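Local structure of 3-dehydroshikimate dehydratase (Pseudomonas putida, 5HMQ) at residues C[64-68]-C[79-83]; C[96-102]-C[132-138]; C[373-378]-C[412-416]; C[495-499]-C[609-613]; C[583-589]-C[601-607]. The protein catalyses the metal-dependent dehydration of 3-dehydroshikimate to protocatechuate, a common intermediate in the breakdown of quinate and shikimate, and works as a homodimer. One frame throughout, in Å; residues are numbered along the deposited sequence.

Contact 1: residues C[64-68]-C[79-83]; sequences PFRDF and NLDRA
Arg82 of helix 76-93 reaches back to Phe65 and to the loop that follows strand 58-66, in a beta-alpha unit of the TIM barrel. The segment axes are nearly antiparallel, as expected when a barrel helix returns along the outside of its own strand. The guanidinium of Arg82 lies flat on the Phe65 ring: the planes differ by 7° and the centres are 4.2 Å apart. Arg82 NH1 stands over the middle of the ring, whereas CZ is displaced from the ring normal, so the cation-pi contact is off-centre. The bend at chi3 of Arg82 (59°) turns the end of the chain over the ring. Around the guanidinium rim, Arg82 NH1 and Arg82 NH2 both donate to Arg66 O, at 3.1 and 3.0 Å, the former on a lone pair. Arg82 NH2 adds a weak bond to Asp67 O and a nearly straight one, 178°, to Asn79 OD1 one helical turn earlier, which fixes the rotation of the group. Tyr350 of the second subunit makes a further cation-pi contact with Arg82, bringing this buried charge to the dimer interface. Phe65 also meets Ala83, with its CE2 3.6 Å from Ala83 CA. Farther out, Phe68 packs against the same helix: its CD1 lies 3.8 Å from Asn79 CB, and Leu80 CD2 meets the edge of its ring 3.7 Å from CZ.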
# COMPACT_ATOMS: atom_id res chain seq x y z
N PRO C 64 -12.60 21.76 -8.54
CA PRO C 64 -12.43 22.54 -9.76
C PRO C 64 -13.75 23.05 -10.36
O PRO C 64 -14.82 22.61 -9.95
CB PRO C 64 -11.78 21.54 -10.71
CG PRO C 64 -12.44 20.24 -10.33
CD PRO C 64 -12.83 20.34 -8.85
N PHE C 65 -13.64 23.97 -11.31
CA PHE C 65 -14.78 24.46 -12.08
C PHE C 65 -14.47 24.24 -13.55
O PHE C 65 -13.59 24.90 -14.12
CB PHE C 65 -15.05 25.94 -11.78
CG PHE C 65 -16.37 26.43 -12.32
CD1 PHE C 65 -16.49 26.83 -13.64
CD2 PHE C 65 -17.49 26.48 -11.51
CE1 PHE C 65 -17.69 27.29 -14.14
CE2 PHE C 65 -18.70 26.93 -12.00
CZ PHE C 65 -18.80 27.34 -13.32
N ARG C 66 -15.18 23.30 -14.17
CA ARG C 66 -14.82 22.78 -15.49
C ARG C 66 -15.66 23.43 -16.58
O ARG C 66 -16.79 23.86 -16.35
CB ARG C 66 -15.01 21.27 -15.54
CG ARG C 66 -14.24 20.51 -14.47
CD ARG C 66 -14.59 19.02 -14.48
NE ARG C 66 -13.96 18.31 -13.38
CZ ARG C 66 -12.73 17.80 -13.42
NH1 ARG C 66 -11.99 17.92 -14.51
NH2 ARG C 66 -12.24 17.16 -12.36
N ASP C 67 -15.07 23.48 -17.78
CA ASP C 67 -15.76 23.84 -19.02
C ASP C 67 -16.68 25.05 -18.90
O ASP C 67 -17.90 24.90 -18.90
CB ASP C 67 -16.57 22.64 -19.53
CG ASP C 67 -15.75 21.36 -19.57
OD1 ASP C 67 -14.55 21.44 -19.89
OD2 ASP C 67 -16.31 20.29 -19.27
N PHE C 68 -16.10 26.25 -18.80
CA PHE C 68 -16.88 27.48 -18.80
C PHE C 68 -16.69 28.24 -20.11
O PHE C 68 -17.65 28.39 -20.87
CB PHE C 68 -16.53 28.37 -17.61
CG PHE C 68 -17.27 29.67 -17.61
CD1 PHE C 68 -18.55 29.76 -17.09
CD2 PHE C 68 -16.69 30.82 -18.14
CE1 PHE C 68 -19.24 30.96 -17.09
CE2 PHE C 68 -17.38 32.02 -18.15
CZ PHE C 68 -18.65 32.09 -17.63
N ASN C 79 -24.32 28.20 -17.39
CA ASN C 79 -22.98 28.13 -16.83
C ASN C 79 -22.74 29.21 -15.79
O ASN C 79 -22.02 28.99 -14.81
CB ASN C 79 -21.94 28.22 -17.94
CG ASN C 79 -21.74 26.89 -18.66
OD1 ASN C 79 -21.77 25.83 -18.05
ND2 ASN C 79 -21.54 26.96 -19.98
N LEU C 80 -23.35 30.39 -15.97
CA LEU C 80 -23.24 31.44 -14.97
C LEU C 80 -24.02 31.09 -13.71
O LEU C 80 -23.57 31.36 -12.59
CB LEU C 80 -23.74 32.77 -15.55
CG LEU C 80 -22.89 33.34 -16.69
CD1 LEU C 80 -23.60 34.50 -17.36
CD2 LEU C 80 -21.54 33.79 -16.16
N ASP C 81 -25.19 30.46 -13.87
CA ASP C 81 -25.94 29.97 -12.72
C ASP C 81 -25.13 28.95 -11.92
O ASP C 81 -25.16 28.95 -10.69
CB ASP C 81 -27.25 29.34 -13.19
CG ASP C 81 -28.21 30.36 -13.77
OD1 ASP C 81 -27.76 31.45 -14.19
OD2 ASP C 81 -29.42 30.05 -13.86
N ARG C 82 -24.39 28.09 -12.62
CA ARG C 82 -23.51 27.15 -11.94
C ARG C 82 -22.38 27.88 -11.22
O ARG C 82 -22.02 27.53 -10.09
CB ARG C 82 -22.96 26.14 -12.95
CG ARG C 82 -21.95 25.15 -12.41
CD ARG C 82 -21.74 23.99 -13.38
NE ARG C 82 -21.26 24.43 -14.69
CZ ARG C 82 -20.00 24.37 -15.09
NH1 ARG C 82 -19.06 23.89 -14.28
NH2 ARG C 82 -19.66 24.79 -16.31
N ALA C 83 -21.82 28.92 -11.85
CA ALA C 83 -20.79 29.72 -11.19
C ALA C 83 -21.32 30.38 -9.92
O ALA C 83 -20.64 30.41 -8.89
CB ALA C 83 -20.24 30.77 -12.15

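Contact 2: residues C[96-102]-C[132-138]; sequences DLVLVCS and RIGYEAL. With MG (magnesium ion), chain K.
Neighbouring parallel strands 97-101 and 132-136 of the TIM barrel, joined through helix 112-128 in a beta-alpha-beta crossover, carry Glu136 to the catalytic metal site. Backbone bonds zip the pair together from Arg132 N to Asp96 O through to Ser102 N to Glu136 O; the central Val100 N to Gly134 O bond is 2.8 Å long and 174° at the hydrogen. On the face bearing Leu97, Leu99 and Cys101, Glu136 CG is anti to the backbone N (chi1 175°), and the extended chain delivers OE1 to the magnesium ion at 2.1 Å. Glu136 OE2 rests 3.4 Å from Leu99 CD2. Asp167, Gln193, Glu241 and two waters complete the coordination. Val98, Val100, Ile133 and Tyr135 point to the opposite face, where helix 112-128 touches all but Val98; Val98 CG1 and Ile133 CD1 are 3.5 Å apart. At one end Arg132 NH1 forms a salt bridge with Asp96 OD2 at 3.3 Å, meeting its syn side. At the other, Ser102 OG accepts from Leu138 N at 2.9 Å and also bonds Val144 O. A carboxylate at the C-terminal end of a barrel strand, with the metal beyond it, is typical of the xylose isomerase-like TIM barrel.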
# COMPACT_ATOMS: atom_id res chain seq x y z
N ASP C 96 -12.03 32.61 -1.05
CA ASP C 96 -12.34 33.64 -2.04
C ASP C 96 -11.77 33.33 -3.42
O ASP C 96 -11.86 34.18 -4.31
CB ASP C 96 -11.82 35.00 -1.56
CG ASP C 96 -10.33 35.19 -1.80
OD1 ASP C 96 -9.58 34.20 -1.68
OD2 ASP C 96 -9.92 36.33 -2.11
N LEU C 97 -11.21 32.14 -3.63
CA LEU C 97 -10.57 31.81 -4.89
C LEU C 97 -11.08 30.46 -5.39
O LEU C 97 -11.12 29.49 -4.63
CB LEU C 97 -9.04 31.78 -4.74
CG LEU C 97 -8.24 31.45 -6.01
CD1 LEU C 97 -8.49 32.48 -7.10
CD2 LEU C 97 -6.76 31.35 -5.69
N VAL C 98 -11.45 30.41 -6.67
CA VAL C 98 -11.90 29.18 -7.31
C VAL C 98 -11.06 28.95 -8.56
O VAL C 98 -10.75 29.89 -9.30
CB VAL C 98 -13.41 29.24 -7.66
CG1 VAL C 98 -13.73 30.48 -8.48
CG2 VAL C 98 -13.85 27.97 -8.39
N LEU C 99 -10.68 27.70 -8.78
CA LEU C 99 -9.89 27.32 -9.94
C LEU C 99 -10.83 26.96 -11.09
O LEU C 99 -11.73 26.13 -10.94
CB LEU C 99 -8.97 26.14 -9.62
CG LEU C 99 -7.97 25.64 -10.67
CD1 LEU C 99 -6.77 25.01 -9.98
CD2 LEU C 99 -8.59 24.64 -11.64
N VAL C 100 -10.62 27.60 -12.24
CA VAL C 100 -11.33 27.29 -13.47
C VAL C 100 -10.33 26.65 -14.41
O VAL C 100 -9.36 27.30 -14.83
CB VAL C 100 -11.97 28.53 -14.09
CG1 VAL C 100 -12.52 28.22 -15.47
CG2 VAL C 100 -13.07 29.08 -13.18
N CYS C 101 -10.53 25.38 -14.74
CA CYS C 101 -9.64 24.68 -15.66
C CYS C 101 -10.19 24.77 -17.08
O CYS C 101 -11.40 24.76 -17.30
CB CYS C 101 -9.45 23.22 -15.24
SG CYS C 101 -10.95 22.32 -14.83
N SER C 102 -9.27 24.85 -18.04
CA SER C 102 -9.65 25.16 -19.41
C SER C 102 -10.60 24.10 -19.97
O SER C 102 -10.59 22.94 -19.56
CB SER C 102 -8.40 25.26 -20.29
OG SER C 102 -7.61 24.08 -20.20
N ARG C 132 -12.54 35.68 -6.54
CA ARG C 132 -11.48 35.69 -7.53
C ARG C 132 -11.53 34.43 -8.38
O ARG C 132 -11.87 33.35 -7.89
CB ARG C 132 -10.13 35.82 -6.82
CG ARG C 132 -9.96 37.14 -6.08
CD ARG C 132 -8.88 37.08 -5.01
NE ARG C 132 -7.58 36.65 -5.49
CZ ARG C 132 -6.79 35.82 -4.81
NH1 ARG C 132 -7.18 35.34 -3.64
NH2 ARG C 132 -5.61 35.48 -5.30
N ILE C 133 -11.18 34.57 -9.65
CA ILE C 133 -11.11 33.47 -10.60
C ILE C 133 -9.65 33.19 -10.91
O ILE C 133 -8.91 34.10 -11.31
CB ILE C 133 -11.89 33.76 -11.89
CG1 ILE C 133 -13.36 34.07 -11.60
CG2 ILE C 133 -11.79 32.59 -12.85
CD1 ILE C 133 -14.13 32.91 -11.03
N GLY C 134 -9.23 31.94 -10.72
CA GLY C 134 -7.92 31.51 -11.16
C GLY C 134 -8.02 30.55 -12.33
O GLY C 134 -8.60 29.47 -12.21
N TYR C 135 -7.45 30.93 -13.48
CA TYR C 135 -7.61 30.19 -14.72
C TYR C 135 -6.41 29.27 -14.92
O TYR C 135 -5.26 29.73 -14.95
CB TYR C 135 -7.75 31.16 -15.89
CG TYR C 135 -8.15 30.53 -17.21
CD1 TYR C 135 -9.12 29.53 -17.26
CD2 TYR C 135 -7.58 30.95 -18.40
CE1 TYR C 135 -9.49 28.96 -18.47
CE2 TYR C 135 -7.95 30.39 -19.61
CZ TYR C 135 -8.90 29.39 -19.64
OH TYR C 135 -9.26 28.84 -20.85
N GLU C 136 -6.67 27.97 -15.04
CA GLU C 136 -5.64 26.95 -15.20
C GLU C 136 -5.83 26.24 -16.53
O GLU C 136 -6.95 25.85 -16.88
CB GLU C 136 -5.69 25.92 -14.06
CG GLU C 136 -4.71 24.77 -14.23
CD GLU C 136 -5.08 23.56 -13.38
OE1 GLU C 136 -4.22 23.10 -12.59
OE2 GLU C 136 -6.23 23.09 -13.48
N ALA C 137 -4.73 26.06 -17.27
CA ALA C 137 -4.75 25.30 -18.51
C ALA C 137 -4.51 23.83 -18.21
O ALA C 137 -3.50 23.47 -17.60
CB ALA C 137 -3.69 25.82 -19.48
N LEU C 138 -5.45 22.98 -18.62
CA LEU C 138 -5.20 21.55 -18.64
C LEU C 138 -4.36 21.21 -19.86
O LEU C 138 -4.58 21.76 -20.95
CB LEU C 138 -6.52 20.77 -18.66
CG LEU C 138 -7.46 21.03 -17.49
CD1 LEU C 138 -8.76 20.26 -17.67
CD2 LEU C 138 -6.80 20.67 -16.17
MG MG K . -3.94 21.48 -11.35
O HOH W 1 -5.84 21.82 -10.73
O HOH W 2 -4.70 20.14 -12.59

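Contact 3: residues C[373-378]-C[412-416]; sequences DQQAAL and YLVEQ
Glu415 and Gln374 make the polar part of this contact, at the point where helix 374-383 starts beside the end of strand 410-414. Gln374 N donates to Glu415 OE2 over 2.6 Å, and the bond is nearly straight at 173°. The donor approaches from above the carboxylate plane, 40° out of it. Beyond CG the Glu415 chain is extended, and its CB and CG run alongside Gln374 CB before the carboxylate arrives at the helix start. A second acidic group works at the same end: Asp373 is the N-cap, and its OD1 receives Ala376 N at 3.3 Å.

The closeness of like charges probably carries a cost: Asp373 OD1 and Glu415 OE2 are only 4.2 Å apart, and their carboxylate planes are inclined by 42°.

Apolar packing is carried by Leu413. Its CG sits anti to the carbonyl carbon, and Leu413 CD1 approaches Ala377 CB to 3.9 Å and Leu378 CB to 3.8 Å. Val371 and Val403 of the adjacent strands also touch Leu413, placing this helix against the mixed sheet of the first VOC (glyoxalase-fold) module, away from the metal sites. The two carboxylates accept from different backbone N-H groups of the first helical turn. Those bonds and the favourable field of the helix N-terminus probably offset their mutual repulsion, although their proximity could raise the proton affinity of one of them.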
# COMPACT_ATOMS: atom_id res chain seq x y z
N ASP C 373 30.76 16.11 8.97
CA ASP C 373 30.18 17.06 9.92
C ASP C 373 28.97 16.38 10.56
O ASP C 373 27.88 16.37 9.98
CB ASP C 373 29.81 18.36 9.23
CG ASP C 373 29.51 19.48 10.21
OD1 ASP C 373 29.24 19.20 11.39
OD2 ASP C 373 29.54 20.66 9.78
N GLN C 374 29.17 15.82 11.75
CA GLN C 374 28.11 15.06 12.41
C GLN C 374 26.94 15.95 12.80
O GLN C 374 25.78 15.57 12.62
CB GLN C 374 28.68 14.35 13.64
CG GLN C 374 27.64 13.82 14.61
CD GLN C 374 28.27 13.28 15.87
OE1 GLN C 374 28.71 12.13 15.92
NE2 GLN C 374 28.32 14.11 16.91
N GLN C 375 27.22 17.14 13.34
CA GLN C 375 26.14 18.01 13.79
C GLN C 375 25.35 18.58 12.62
O GLN C 375 24.13 18.78 12.74
CB GLN C 375 26.70 19.15 14.65
CG GLN C 375 27.12 18.70 16.04
CD GLN C 375 25.98 18.08 16.83
OE1 GLN C 375 24.94 18.71 17.05
NE2 GLN C 375 26.17 16.84 17.27
N ALA C 376 26.01 18.85 11.49
CA ALA C 376 25.29 19.31 10.31
C ALA C 376 24.33 18.25 9.79
O ALA C 376 23.20 18.56 9.40
CB ALA C 376 26.28 19.72 9.21
N ALA C 377 24.77 16.99 9.76
CA ALA C 377 23.89 15.91 9.32
C ALA C 377 22.69 15.77 10.25
O ALA C 377 21.56 15.60 9.80
CB ALA C 377 24.67 14.59 9.24
N LEU C 378 22.93 15.85 11.57
CA LEU C 378 21.83 15.72 12.52
C LEU C 378 20.86 16.89 12.42
O LEU C 378 19.64 16.69 12.46
CB LEU C 378 22.38 15.61 13.94
CG LEU C 378 21.31 15.58 15.03
CD1 LEU C 378 20.45 14.34 14.87
CD2 LEU C 378 21.94 15.63 16.42
N TYR C 412 23.19 5.70 11.94
CA TYR C 412 24.12 6.33 12.86
C TYR C 412 25.00 7.34 12.13
O TYR C 412 25.48 7.08 11.02
CB TYR C 412 25.02 5.30 13.54
CG TYR C 412 24.29 4.14 14.18
CD1 TYR C 412 23.45 4.34 15.27
CD2 TYR C 412 24.47 2.85 13.72
CE1 TYR C 412 22.80 3.27 15.87
CE2 TYR C 412 23.83 1.79 14.31
CZ TYR C 412 22.99 2.00 15.38
OH TYR C 412 22.35 0.93 15.96
N LEU C 413 25.21 8.49 12.76
CA LEU C 413 26.04 9.55 12.21
C LEU C 413 27.40 9.49 12.91
O LEU C 413 27.58 10.06 13.99
CB LEU C 413 25.37 10.91 12.39
CG LEU C 413 23.93 10.97 11.88
CD1 LEU C 413 23.32 12.34 12.14
CD2 LEU C 413 23.86 10.62 10.40
N VAL C 414 28.36 8.81 12.29
CA VAL C 414 29.66 8.56 12.88
C VAL C 414 30.66 9.55 12.30
O VAL C 414 30.90 9.57 11.09
CB VAL C 414 30.12 7.12 12.64
CG1 VAL C 414 31.51 6.89 13.23
CG2 VAL C 414 29.12 6.14 13.25
N GLU C 415 31.24 10.37 13.18
CA GLU C 415 32.32 11.28 12.82
C GLU C 415 33.66 10.64 13.15
O GLU C 415 33.91 10.28 14.30
CB GLU C 415 32.15 12.62 13.54
CG GLU C 415 32.59 13.83 12.74
CD GLU C 415 32.23 15.14 13.42
OE1 GLU C 415 32.63 15.34 14.58
OE2 GLU C 415 31.53 15.97 12.79
N GLN C 416 34.50 10.49 12.14
CA GLN C 416 35.91 10.17 12.26
C GLN C 416 36.61 11.02 13.32
O GLN C 416 36.48 12.24 13.33
CB GLN C 416 36.61 10.36 10.90
CG GLN C 416 36.32 11.70 10.17
CD GLN C 416 34.84 11.92 9.85
OE1 GLN C 416 34.11 10.98 9.56
NE2 GLN C 416 34.40 13.16 9.97

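Contact 4: residues C[495-499]-C[609-613]; sequences LRLPL and YAGYG
The Arg496 guanidinium has Tyr612 on one face and Ala610 O at its edge. Tyr612 CE1 lies 3.6 Å above the guanidinium plane, offset toward the rim, and the two planes are inclined by 51°, too steep for a parallel stack. Over one face of the tyrosine ring comes Pro498 CG, while Pro498 CD approaches Tyr612 CZ to 4.2 Å. In the guanidinium plane, Arg496 NH1 and NH2 grip one acceptor end-on: Ala610 O receives NH1 at 2.9 Å and NH2 at 3.1 Å. The two bonds reach it differently, NH1 tilted from the carbonyl plane and NH2 almost in line with the carbonyl bond. NH2 also forms a salt bridge with Asp471, so the arginine links the loop after strand 599-606 to another strand of the sheet.

Strand 496-501 belongs to the mixed sheet of the C-terminal VOC module, whose concave face holds a magnesium ion bound by His445, His523 and Glu601. Tyr612 sits in the second shell there: its ring meets that of His445 edge-to-face, and its side chain is about 5 Å from the metal. The bend at chi3 of Arg496 (69°) swings the guanidinium across the tyrosine and puts NE near the phenol. Arg496 NE gives Tyr612 OH a weak bond of 2.9 Å, bent to 124°, and Arg496 CB lies 3.4 Å from the same oxygen.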
# COMPACT_ATOMS: atom_id res chain seq x y z
N LEU C 495 28.32 6.75 -1.31
CA LEU C 495 27.15 5.98 -0.91
C LEU C 495 26.24 5.80 -2.11
O LEU C 495 25.86 6.78 -2.76
CB LEU C 495 26.39 6.68 0.22
CG LEU C 495 27.11 6.94 1.55
CD1 LEU C 495 26.31 7.93 2.39
CD2 LEU C 495 27.33 5.64 2.31
N ARG C 496 25.88 4.55 -2.41
CA ARG C 496 25.04 4.23 -3.55
C ARG C 496 23.98 3.24 -3.09
O ARG C 496 24.29 2.25 -2.43
CB ARG C 496 25.84 3.64 -4.73
CG ARG C 496 26.99 4.50 -5.22
CD ARG C 496 27.58 3.95 -6.50
NE ARG C 496 26.68 4.05 -7.65
CZ ARG C 496 27.05 3.86 -8.91
NH1 ARG C 496 28.31 3.55 -9.18
NH2 ARG C 496 26.17 3.98 -9.89
N LEU C 497 22.73 3.52 -3.46
CA LEU C 497 21.57 2.83 -2.90
C LEU C 497 20.57 2.54 -4.00
O LEU C 497 19.60 3.29 -4.19
CB LEU C 497 20.95 3.65 -1.77
CG LEU C 497 20.03 2.97 -0.76
CD1 LEU C 497 20.86 2.30 0.33
CD2 LEU C 497 19.09 4.00 -0.16
N PRO C 498 20.77 1.47 -4.76
CA PRO C 498 19.73 1.03 -5.69
C PRO C 498 18.51 0.53 -4.94
O PRO C 498 18.61 0.06 -3.80
CB PRO C 498 20.40 -0.08 -6.50
CG PRO C 498 21.57 -0.51 -5.68
CD PRO C 498 22.01 0.68 -4.89
N LEU C 499 17.35 0.65 -5.58
CA LEU C 499 16.08 0.40 -4.92
C LEU C 499 15.22 -0.47 -5.83
O LEU C 499 14.90 -0.07 -6.95
CB LEU C 499 15.37 1.71 -4.57
CG LEU C 499 16.19 2.65 -3.69
CD1 LEU C 499 15.67 4.08 -3.76
CD2 LEU C 499 16.21 2.17 -2.25
N TYR C 609 34.42 2.20 -15.20
CA TYR C 609 33.06 1.69 -15.27
C TYR C 609 32.26 2.17 -14.06
O TYR C 609 32.72 2.07 -12.92
CB TYR C 609 33.05 0.16 -15.34
CG TYR C 609 31.67 -0.43 -15.52
CD1 TYR C 609 30.87 -0.71 -14.41
CD2 TYR C 609 31.16 -0.70 -16.78
CE1 TYR C 609 29.61 -1.24 -14.56
CE2 TYR C 609 29.89 -1.24 -16.94
CZ TYR C 609 29.12 -1.50 -15.82
OH TYR C 609 27.86 -2.04 -15.96
N ALA C 610 31.06 2.70 -14.32
CA ALA C 610 30.28 3.35 -13.28
C ALA C 610 28.91 2.74 -13.03
O ALA C 610 28.25 3.15 -12.06
CB ALA C 610 30.10 4.84 -13.62
N GLY C 611 28.46 1.79 -13.84
CA GLY C 611 27.13 1.23 -13.69
C GLY C 611 27.07 0.12 -12.66
O GLY C 611 27.94 -0.03 -11.80
N TYR C 612 26.00 -0.67 -12.75
CA TYR C 612 25.76 -1.78 -11.83
C TYR C 612 25.72 -3.13 -12.53
O TYR C 612 25.47 -4.14 -11.87
CB TYR C 612 24.44 -1.60 -11.07
CG TYR C 612 24.34 -0.41 -10.15
CD1 TYR C 612 25.00 -0.41 -8.92
CD2 TYR C 612 23.56 0.69 -10.47
CE1 TYR C 612 24.90 0.67 -8.05
CE2 TYR C 612 23.45 1.77 -9.61
CZ TYR C 612 24.13 1.75 -8.40
OH TYR C 612 24.03 2.83 -7.55
N GLY C 613 25.97 -3.18 -13.84
CA GLY C 613 25.85 -4.43 -14.57
C GLY C 613 24.42 -4.92 -14.63
O GLY C 613 24.18 -6.13 -14.54

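Contact 5: residues C[583-589]-C[601-607]; sequences GGELFHV and EIIQRKA. With MG (magnesium ion), chain L.
His588 ND1 donates to Glu601 OE2 at 3.0 Å across a beta hairpin of the C-terminal VOC module, formed by strands 585-590 and 599-606. The nitrogen meets the anti side of the carboxylate, 24° out of its plane, and the N-H...O angle is 150°. Glu601 OE1 binds the magnesium ion at 2.3 Å, together with His445, His523 and three waters. One of these waters also donates to Glu601 OE2, at 2.8 Å; both oxygens thus have partners, consistent with His588 positioning the ligand from the second shell. His588 NE2 is itself bonded to Asn616. Backbone pairing runs antiparallel, with Phe587-Gln604 among the hydrogen-bonded pairs; Gln604 N to Phe587 O measures 2.7 Å. Toward the open end, Glu585 and Lys606 lie side by side with a long ion pair, Glu585 OE1 to Lys606 NZ 3.8 Å, while Glu585 OE2 bonds Tyr577. On that face the Phe587 ring lies beside the Gln604 amide, whose OE1 accepts from Ile531 N, and helix 531-541 touches Phe587, Val589 and Ile602. The metal-side face carries Leu586, His588 and Ile603. Here chi1 of 59° stands the imidazole up from the strand, Leu586 CD2 covers one face of its ring, and His588 CB packs 3.6 Å from Ile603 CG2.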
# COMPACT_ATOMS: atom_id res chain seq x y z
N GLY C 583 34.91 2.09 -22.86
CA GLY C 583 35.92 1.09 -22.56
C GLY C 583 35.98 0.61 -21.13
O GLY C 583 36.72 -0.34 -20.85
N GLY C 584 35.23 1.22 -20.21
CA GLY C 584 35.16 0.70 -18.86
C GLY C 584 34.49 -0.67 -18.82
O GLY C 584 33.58 -0.96 -19.59
N GLU C 585 34.96 -1.51 -17.91
CA GLU C 585 34.49 -2.88 -17.82
C GLU C 585 34.13 -3.22 -16.38
O GLU C 585 34.70 -2.68 -15.43
CB GLU C 585 35.54 -3.87 -18.32
CG GLU C 585 35.81 -3.79 -19.81
CD GLU C 585 36.87 -4.77 -20.26
OE1 GLU C 585 38.01 -4.66 -19.77
OE2 GLU C 585 36.55 -5.65 -21.08
N LEU C 586 33.17 -4.14 -16.24
CA LEU C 586 32.74 -4.63 -14.94
C LEU C 586 32.88 -6.14 -14.90
O LEU C 586 32.45 -6.84 -15.82
CB LEU C 586 31.29 -4.23 -14.65
CG LEU C 586 30.72 -4.72 -13.32
CD1 LEU C 586 31.42 -4.03 -12.15
CD2 LEU C 586 29.22 -4.50 -13.24
N PHE C 587 33.47 -6.65 -13.82
CA PHE C 587 33.55 -8.07 -13.53
C PHE C 587 32.93 -8.28 -12.16
O PHE C 587 33.41 -7.73 -11.17
CB PHE C 587 34.99 -8.58 -13.55
CG PHE C 587 35.76 -8.20 -14.79
CD1 PHE C 587 35.61 -8.93 -15.95
CD2 PHE C 587 36.62 -7.12 -14.78
CE1 PHE C 587 36.31 -8.58 -17.10
CE2 PHE C 587 37.32 -6.77 -15.92
CZ PHE C 587 37.17 -7.50 -17.08
N HIS C 588 31.85 -9.07 -12.10
CA HIS C 588 31.14 -9.24 -10.85
C HIS C 588 30.54 -10.64 -10.78
O HIS C 588 30.25 -11.26 -11.80
CB HIS C 588 30.06 -8.17 -10.67
CG HIS C 588 29.02 -8.15 -11.75
ND1 HIS C 588 27.69 -7.92 -11.49
CD2 HIS C 588 29.13 -8.30 -13.09
CE1 HIS C 588 27.01 -7.94 -12.63
NE2 HIS C 588 27.86 -8.18 -13.61
N VAL C 589 30.38 -11.13 -9.55
CA VAL C 589 29.76 -12.41 -9.26
C VAL C 589 28.77 -12.24 -8.12
O VAL C 589 28.86 -11.29 -7.34
CB VAL C 589 30.80 -13.50 -8.91
CG1 VAL C 589 31.71 -13.79 -10.09
CG2 VAL C 589 31.60 -13.09 -7.68
N GLU C 601 27.52 -9.64 -3.37
CA GLU C 601 28.09 -9.41 -4.69
C GLU C 601 29.52 -8.94 -4.53
O GLU C 601 29.83 -8.13 -3.66
CB GLU C 601 27.27 -8.37 -5.47
CG GLU C 601 27.86 -8.02 -6.83
CD GLU C 601 27.07 -6.94 -7.55
OE1 GLU C 601 26.22 -6.29 -6.90
OE2 GLU C 601 27.30 -6.73 -8.76
N ILE C 602 30.41 -9.47 -5.38
CA ILE C 602 31.80 -9.05 -5.46
C ILE C 602 32.03 -8.49 -6.85
O ILE C 602 31.72 -9.15 -7.85
CB ILE C 602 32.77 -10.21 -5.17
CG1 ILE C 602 32.51 -10.78 -3.77
CG2 ILE C 602 34.21 -9.77 -5.34
CD1 ILE C 602 33.23 -12.09 -3.50
N ILE C 603 32.57 -7.27 -6.92
CA ILE C 603 32.74 -6.58 -8.19
C ILE C 603 34.19 -6.11 -8.34
O ILE C 603 34.92 -5.93 -7.37
CB ILE C 603 31.79 -5.36 -8.33
CG1 ILE C 603 32.24 -4.22 -7.42
CG2 ILE C 603 30.37 -5.76 -8.01
CD1 ILE C 603 31.63 -2.89 -7.78
N GLN C 604 34.59 -5.94 -9.60
CA GLN C 604 35.82 -5.25 -9.96
C GLN C 604 35.49 -4.22 -11.03
O GLN C 604 34.99 -4.57 -12.10
CB GLN C 604 36.88 -6.23 -10.47
CG GLN C 604 38.21 -5.57 -10.81
CD GLN C 604 39.14 -6.48 -11.59
OE1 GLN C 604 39.06 -7.71 -11.47
NE2 GLN C 604 40.01 -5.89 -12.40
N ARG C 605 35.76 -2.95 -10.73
CA ARG C 605 35.53 -1.87 -11.68
C ARG C 605 36.83 -1.56 -12.41
O ARG C 605 37.87 -1.38 -11.77
CB ARG C 605 35.00 -0.63 -10.97
CG ARG C 605 33.78 -0.92 -10.12
CD ARG C 605 33.17 0.34 -9.56
NE ARG C 605 32.00 0.73 -10.35
CZ ARG C 605 30.75 0.56 -9.95
NH1 ARG C 605 30.50 0.01 -8.77
NH2 ARG C 605 29.75 0.93 -10.73
N LYS C 606 36.77 -1.49 -13.74
CA LYS C 606 37.96 -1.26 -14.54
C LYS C 606 37.75 -0.10 -15.50
O LYS C 606 36.69 0.03 -16.13
CB LYS C 606 38.35 -2.53 -15.31
CG LYS C 606 39.50 -2.34 -16.29
CD LYS C 606 39.91 -3.67 -16.91
CE LYS C 606 41.07 -3.49 -17.86
NZ LYS C 606 41.52 -4.79 -18.43
N ALA C 607 38.78 0.74 -15.61
CA ALA C 607 38.81 1.93 -16.47
C ALA C 607 37.52 2.75 -16.38
O ALA C 607 36.90 3.10 -17.38
CB ALA C 607 39.09 1.53 -17.92
MG MG L . 24.67 -4.72 -7.52
O HOH W 3 25.84 -4.37 -9.20
O HOH W 4 23.04 -3.12 -8.16
O HOH W 5 23.56 -6.00 -8.70

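In the fold
The five contacts divide between the two fused halves of the chain. Contacts 1 and 2, with centres 10 Å apart, share the eight-stranded parallel barrel: strands 58-66 and 97-101 are sheet neighbours, and Phe65 N probably bonds Leu99 O between them. Contact 3 sets helix 374-383 against the sheet of the first VOC module, its centre 24 Å from that of contact 4. Contacts 4 and 5, centres 11 Å apart, share the last sheet; along the chain contact 5 is nested inside the loop closed by contact 4, while the others follow in series. Centres of contacts 2 and 5, each holding a metal ligand, are about 55 Å apart, so the catalytic metal and the second magnesium occupy separate domains.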